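Local coordinates for uncharacterized protein (Bacillus thuringiensis serovar kurstaki, PDB 4XE7) that probably binds nucleotide and polymerises into actin-like filaments that segregate plasmid DNA, as a bacterial ParM-type cytoskeletal protein, at residues L262-I271 / V340-Q351. Sequence-based numbering, arbitrary orientation.
Sequences LGTNKYIDEI and VMDGMLKYAEDQ
The ring of Y267 fits as a knob among G343, K346, Y347 and D350. The edge of the Y347 ring points at the Y267 face, centroids 5.2 Å apart and planes at 74°, and CB of Y347 makes a CH-pi contact over that face. At the ring edge, Y267 OH donates to D350 OD2 over 2.5 Å, reaching the carboxylate on its anti side and 19° out of its plane. With CG anti to the backbone N (chi1 172°), Y347 extends toward 262-264, where T264 CG2 packs on one ring face, 3.9 Å from the centroid, while Q351 CG lies against the opposite face. Helix 265-279 follows strand 251-260 and helix 337-362 leads into strand 366-370 of the same five-stranded mixed sheet, consistent with the second RNase H-like domain of the actin fold. The helices run nearly antiparallel, axes 9.1 Å apart; Y267 CA and G343 CA approach to 5.6 Å. I271 CD1 packs on G343 CA at 3.7 Å. On the more exposed side, E270 OE1 and K346 NZ form a long salt bridge of 3.6 Å. A water accepts from Y347 OH and donates to L262 O. S242 OG hydrogen-bonds to both L262 O and Q351 NE2, and F376 is a further edge-to-face partner for Y347.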
ATOM      1  N   LEU A 262      15.023  13.040   3.002  1.00 28.52           N
ATOM      2  CA  LEU A 262      14.453  13.795   1.886  1.00 27.42           C
ATOM      3  C   LEU A 262      13.007  13.345   1.620  1.00 31.77           C
ATOM      4  O   LEU A 262      12.776  12.317   0.974  1.00 37.61           O
ATOM      5  CB  LEU A 262      15.315  13.633   0.623  1.00 25.30           C
ATOM      6  CG  LEU A 262      14.874  14.441  -0.609  1.00 27.16           C
ATOM      7  CD1 LEU A 262      14.741  15.941  -0.304  1.00 28.11           C
ATOM      8  CD2 LEU A 262      15.835  14.241  -1.786  1.00 33.80           C
ATOM      9  N   GLY A 263      12.044  14.121   2.120  1.00 28.58           N
ATOM     10  CA  GLY A 263      10.631  13.775   2.047  1.00 20.42           C
ATOM     11  C   GLY A 263       9.845  14.847   1.313  1.00 22.48           C
ATOM     12  O   GLY A 263      10.395  15.900   1.008  1.00 21.33           O
ATOM     13  N   THR A 264       8.574  14.589   1.021  1.00 22.22           N
ATOM     14  CA  THR A 264       7.711  15.638   0.459  1.00 29.51           C
ATOM     15  C   THR A 264       7.150  16.605   1.516  1.00 24.85           C
ATOM     16  O   THR A 264       6.711  17.720   1.175  1.00 22.11           O
ATOM     17  CB  THR A 264       6.508  15.044  -0.296  1.00 25.03           C
ATOM     18  OG1 THR A 264       5.799  14.153   0.581  1.00 24.66           O
ATOM     19  CG2 THR A 264       6.976  14.306  -1.564  1.00 14.35           C
ATOM     20  N   ASN A 265       7.166  16.175   2.778  1.00 23.59           N
ATOM     21  CA  ASN A 265       6.541  16.914   3.873  1.00 25.89           C
ATOM     22  C   ASN A 265       6.906  18.394   3.893  1.00 25.84           C
ATOM     23  O   ASN A 265       6.031  19.261   3.828  1.00 21.50           O
ATOM     24  CB  ASN A 265       6.901  16.286   5.237  1.00 25.15           C
ATOM     25  CG  ASN A 265       6.072  15.055   5.555  1.00 25.97           C
ATOM     26  OD1 ASN A 265       5.050  14.789   4.911  1.00 28.78           O
ATOM     27  ND2 ASN A 265       6.501  14.302   6.563  1.00 27.79           N
ATOM     28  N   LYS A 266       8.195  18.694   3.969  1.00 21.82           N
ATOM     29  CA  LYS A 266       8.594  20.096   4.077  1.00 29.13           C
ATOM     30  C   LYS A 266       8.216  20.921   2.839  1.00 20.13           C
ATOM     31  O   LYS A 266       7.976  22.117   2.959  1.00 20.26           O
ATOM     32  CB  LYS A 266      10.092  20.194   4.342  1.00 39.55           C
ATOM     33  CG  LYS A 266      10.564  19.163   5.356  1.00 55.09           C
ATOM     34  CD  LYS A 266      11.610  19.721   6.300  1.00 57.00           C
ATOM     35  CE  LYS A 266      11.839  18.776   7.463  1.00 58.36           C
ATOM     36  NZ  LYS A 266      12.934  19.255   8.350  1.00 66.00           N
ATOM     37  N   TYR A 267       8.157  20.290   1.661  1.00 18.73           N
ATOM     38  CA  TYR A 267       7.829  21.008   0.419  1.00 19.02           C
ATOM     39  C   TYR A 267       6.350  21.343   0.377  1.00 19.12           C
ATOM     40  O   TYR A 267       5.944  22.437  -0.040  1.00 19.17           O
ATOM     41  CB  TYR A 267       8.232  20.190  -0.826  1.00 13.30           C
ATOM     42  CG  TYR A 267       9.721  19.934  -0.882  1.00 17.71           C
ATOM     43  CD1 TYR A 267      10.569  20.774  -1.612  1.00 28.35           C
ATOM     44  CD2 TYR A 267      10.299  18.873  -0.160  1.00 14.44           C
ATOM     45  CE1 TYR A 267      11.956  20.545  -1.636  1.00 28.21           C
ATOM     46  CE2 TYR A 267      11.660  18.648  -0.168  1.00 17.27           C
ATOM     47  CZ  TYR A 267      12.488  19.482  -0.916  1.00 22.16           C
ATOM     48  OH  TYR A 267      13.846  19.247  -0.925  1.00 24.50           O
ATOM     49  N   ILE A 268       5.546  20.388   0.812  1.00 25.03           N
ATOM     50  CA  ILE A 268       4.102  20.572   0.902  1.00 25.10           C
ATOM     51  C   ILE A 268       3.755  21.630   1.962  1.00 20.72           C
ATOM     52  O   ILE A 268       2.895  22.488   1.730  1.00 19.53           O
ATOM     53  CB  ILE A 268       3.410  19.218   1.200  1.00 23.92           C
ATOM     54  CG1 ILE A 268       3.493  18.338  -0.064  1.00 25.44           C
ATOM     55  CG2 ILE A 268       1.964  19.438   1.704  1.00 18.35           C
ATOM     56  CD1 ILE A 268       3.258  16.831   0.157  1.00 19.67           C
ATOM     57  N   ASP A 269       4.459  21.604   3.094  1.00 13.70           N
ATOM     58  CA  ASP A 269       4.187  22.583   4.144  1.00 16.87           C
ATOM     59  C   ASP A 269       4.405  23.984   3.624  1.00 17.00           C
ATOM     60  O   ASP A 269       3.595  24.886   3.893  1.00 16.14           O
ATOM     61  CB  ASP A 269       5.049  22.347   5.380  1.00 18.23           C
ATOM     62  CG  ASP A 269       4.718  21.031   6.070  1.00 22.84           C
ATOM     63  OD1 ASP A 269       3.618  20.507   5.815  1.00 32.60           O
ATOM     64  OD2 ASP A 269       5.541  20.536   6.859  1.00 30.47           O
ATOM     65  N   GLU A 270       5.481  24.163   2.865  1.00 20.10           N
ATOM     66  CA  GLU A 270       5.802  25.473   2.316  1.00 24.41           C
ATOM     67  C   GLU A 270       4.746  25.915   1.318  1.00 23.59           C
ATOM     68  O   GLU A 270       4.338  27.092   1.309  1.00 17.80           O
ATOM     69  CB  GLU A 270       7.178  25.459   1.657  1.00 30.68           C
ATOM     70  CG  GLU A 270       7.635  26.812   1.167  1.00 41.06           C
ATOM     71  CD  GLU A 270       9.091  26.808   0.737  1.00 58.72           C
ATOM     72  OE1 GLU A 270       9.644  25.710   0.498  1.00 58.78           O
ATOM     73  OE2 GLU A 270       9.681  27.906   0.648  1.00 70.26           O
ATOM     74  N   ILE A 271       4.307  24.980   0.475  1.00 22.21           N
ATOM     75  CA  ILE A 271       3.209  25.253  -0.459  1.00 24.78           C
ATOM     76  C   ILE A 271       1.936  25.672   0.290  1.00 23.88           C
ATOM     77  O   ILE A 271       1.291  26.661  -0.065  1.00 19.95           O
ATOM     78  CB  ILE A 271       2.902  24.026  -1.351  1.00 19.09           C
ATOM     79  CG1 ILE A 271       3.976  23.881  -2.430  1.00 24.27           C
ATOM     80  CG2 ILE A 271       1.529  24.150  -2.024  1.00 13.93           C
ATOM     81  CD1 ILE A 271       4.027  22.498  -3.036  1.00 22.99           C
ATOM     82  N   VAL A 340       2.078  25.825  -6.321  1.00 20.09           N
ATOM     83  CA  VAL A 340       2.189  24.374  -6.228  1.00 16.02           C
ATOM     84  C   VAL A 340       3.323  23.888  -7.133  1.00 20.82           C
ATOM     85  O   VAL A 340       4.188  23.143  -6.685  1.00 23.74           O
ATOM     86  CB  VAL A 340       0.856  23.664  -6.607  1.00 20.61           C
ATOM     87  CG1 VAL A 340       1.049  22.130  -6.726  1.00 16.08           C
ATOM     88  CG2 VAL A 340      -0.244  24.018  -5.609  1.00 15.99           C
ATOM     89  N   MET A 341       3.339  24.329  -8.391  1.00 13.84           N
ATOM     90  CA  MET A 341       4.397  23.911  -9.339  1.00 19.84           C
ATOM     91  C   MET A 341       5.797  24.276  -8.821  1.00 24.90           C
ATOM     92  O   MET A 341       6.742  23.497  -9.005  1.00 19.05           O
ATOM     93  CB  MET A 341       4.156  24.518 -10.740  1.00 15.64           C
ATOM     94  CG  MET A 341       5.028  23.941 -11.846  1.00 37.07           C
ATOM     95  SD  MET A 341       4.958  22.132 -12.047  1.00 39.06           S
ATOM     96  CE  MET A 341       3.249  21.825 -11.947  1.00 13.37           C
ATOM     97  N   ASP A 342       5.925  25.423  -8.146  1.00 23.88           N
ATOM     98  CA  ASP A 342       7.207  25.830  -7.528  1.00 23.74           C
ATOM     99  C   ASP A 342       7.742  24.816  -6.514  1.00 21.54           C
ATOM    100  O   ASP A 342       8.933  24.473  -6.513  1.00 19.72           O
ATOM    101  CB  ASP A 342       7.074  27.181  -6.811  1.00 28.75           C
ATOM    102  CG  ASP A 342       7.134  28.366  -7.762  1.00 50.36           C
ATOM    103  OD1 ASP A 342       7.481  28.168  -8.948  1.00 56.67           O
ATOM    104  OD2 ASP A 342       6.834  29.499  -7.315  1.00 56.23           O
ATOM    105  N   GLY A 343       6.866  24.376  -5.624  1.00 20.08           N
ATOM    106  CA  GLY A 343       7.227  23.391  -4.624  1.00 17.71           C
ATOM    107  C   GLY A 343       7.464  22.027  -5.251  1.00 19.95           C
ATOM    108  O   GLY A 343       8.402  21.329  -4.861  1.00 25.99           O
ATOM    109  N   MET A 344       6.625  21.641  -6.219  1.00 16.02           N
ATOM    110  CA  MET A 344       6.837  20.379  -6.945  1.00 21.14           C
ATOM    111  C   MET A 344       8.220  20.317  -7.641  1.00 20.06           C
ATOM    112  O   MET A 344       8.905  19.303  -7.607  1.00 14.55           O
ATOM    113  CB  MET A 344       5.747  20.170  -7.995  1.00 24.12           C
ATOM    114  CG  MET A 344       4.368  19.823  -7.476  1.00 19.93           C
ATOM    115  SD  MET A 344       3.180  19.751  -8.841  1.00 16.40           S
ATOM    116  CE  MET A 344       1.851  18.857  -8.030  1.00 20.96           C
ATOM    117  N   LEU A 345       8.623  21.402  -8.292  1.00 23.05           N
ATOM    118  CA  LEU A 345       9.843  21.360  -9.089  1.00 27.00           C
ATOM    119  C   LEU A 345      11.074  21.532  -8.207  1.00 29.42           C
ATOM    120  O   LEU A 345      12.136  20.983  -8.508  1.00 24.36           O
ATOM    121  CB  LEU A 345       9.808  22.422 -10.186  1.00 20.17           C
ATOM    122  CG  LEU A 345       8.695  22.209 -11.203  1.00 22.63           C
ATOM    123  CD1 LEU A 345       8.653  23.368 -12.193  1.00 32.25           C
ATOM    124  CD2 LEU A 345       8.903  20.896 -11.927  1.00 21.09           C
ATOM    125  N   LYS A 346      10.930  22.298  -7.126  1.00 20.18           N
ATOM    126  CA  LYS A 346      11.989  22.399  -6.123  1.00 25.62           C
ATOM    127  C   LYS A 346      12.279  21.004  -5.541  1.00 26.59           C
ATOM    128  O   LYS A 346      13.437  20.571  -5.417  1.00 19.06           O
ATOM    129  CB  LYS A 346      11.578  23.381  -5.025  1.00 28.79           C
ATOM    130  CG  LYS A 346      12.671  23.754  -4.053  1.00 40.26           C
ATOM    131  CD  LYS A 346      12.457  25.169  -3.523  1.00 45.78           C
ATOM    132  CE  LYS A 346      11.105  25.325  -2.849  1.00 56.91           C
ATOM    133  NZ  LYS A 346      10.678  26.759  -2.791  1.00 60.85           N
ATOM    134  N   TYR A 347      11.210  20.289  -5.221  1.00 24.60           N
ATOM    135  CA  TYR A 347      11.330  18.911  -4.748  1.00 24.00           C
ATOM    136  C   TYR A 347      11.939  17.995  -5.818  1.00 22.62           C
ATOM    137  O   TYR A 347      12.809  17.172  -5.524  1.00 15.79           O
ATOM    138  CB  TYR A 347       9.956  18.384  -4.310  1.00 13.16           C
ATOM    139  CG  TYR A 347       9.962  16.900  -3.992  1.00 17.63           C
ATOM    140  CD1 TYR A 347      10.460  16.425  -2.777  1.00 17.45           C
ATOM    141  CD2 TYR A 347       9.459  15.979  -4.894  1.00 18.37           C
ATOM    142  CE1 TYR A 347      10.447  15.061  -2.479  1.00 21.33           C
ATOM    143  CE2 TYR A 347       9.452  14.620  -4.608  1.00 14.04           C
ATOM    144  CZ  TYR A 347       9.952  14.167  -3.400  1.00 19.28           C
ATOM    145  OH  TYR A 347       9.953  12.812  -3.123  1.00 15.36           O
ATOM    146  N   ALA A 348      11.470  18.132  -7.057  1.00 16.76           N
ATOM    147  CA  ALA A 348      12.008  17.334  -8.174  1.00 23.34           C
ATOM    148  C   ALA A 348      13.517  17.524  -8.362  1.00 18.90           C
ATOM    149  O   ALA A 348      14.256  16.570  -8.563  1.00 17.16           O
ATOM    150  CB  ALA A 348      11.295  17.678  -9.455  1.00 16.55           C
ATOM    151  N   GLU A 349      13.958  18.768  -8.292  1.00 20.61           N
ATOM    152  CA  GLU A 349      15.362  19.110  -8.453  1.00 23.66           C
ATOM    153  C   GLU A 349      16.210  18.528  -7.308  1.00 20.45           C
ATOM    154  O   GLU A 349      17.292  17.962  -7.529  1.00 21.81           O
ATOM    155  CB  GLU A 349      15.501  20.641  -8.539  1.00 26.63           C
ATOM    156  CG  GLU A 349      16.901  21.135  -8.886  1.00 44.45           C
ATOM    157  CD  GLU A 349      17.477  20.456 -10.118  1.00 61.49           C
ATOM    158  OE1 GLU A 349      16.890  20.596 -11.214  1.00 52.91           O
ATOM    159  OE2 GLU A 349      18.523  19.780  -9.988  1.00 77.53           O
ATOM    160  N   ASP A 350      15.719  18.629  -6.082  1.00 22.58           N
ATOM    161  CA  ASP A 350      16.444  18.042  -4.959  1.00 21.61           C
ATOM    162  C   ASP A 350      16.502  16.518  -5.059  1.00 23.64           C
ATOM    163  O   ASP A 350      17.534  15.903  -4.790  1.00 15.87           O
ATOM    164  CB  ASP A 350      15.812  18.467  -3.641  1.00 21.60           C
ATOM    165  CG  ASP A 350      16.077  19.930  -3.337  1.00 34.22           C
ATOM    166  OD1 ASP A 350      17.082  20.460  -3.878  1.00 27.79           O
ATOM    167  OD2 ASP A 350      15.297  20.538  -2.571  1.00 25.53           O
ATOM    168  N   GLN A 351      15.399  15.907  -5.473  1.00 20.18           N
ATOM    169  CA  GLN A 351      15.428  14.479  -5.734  1.00 21.11           C
ATOM    170  C   GLN A 351      16.356  14.134  -6.896  1.00 21.81           C
ATOM    171  O   GLN A 351      17.032  13.104  -6.868  1.00 17.85           O
ATOM    172  CB  GLN A 351      14.018  13.959  -6.011  1.00 15.34           C
ATOM    173  CG  GLN A 351      13.190  13.744  -4.702  1.00 17.91           C
ATOM    174  CD  GLN A 351      13.696  12.537  -3.878  1.00 22.54           C
ATOM    175  OE1 GLN A 351      14.640  11.856  -4.269  1.00 18.14           O
ATOM    176  NE2 GLN A 351      13.064  12.285  -2.744  1.00 24.81           N
TER
HETATM  177  O   HOH W   1      10.476  11.780  -0.724  1.00 19.16           O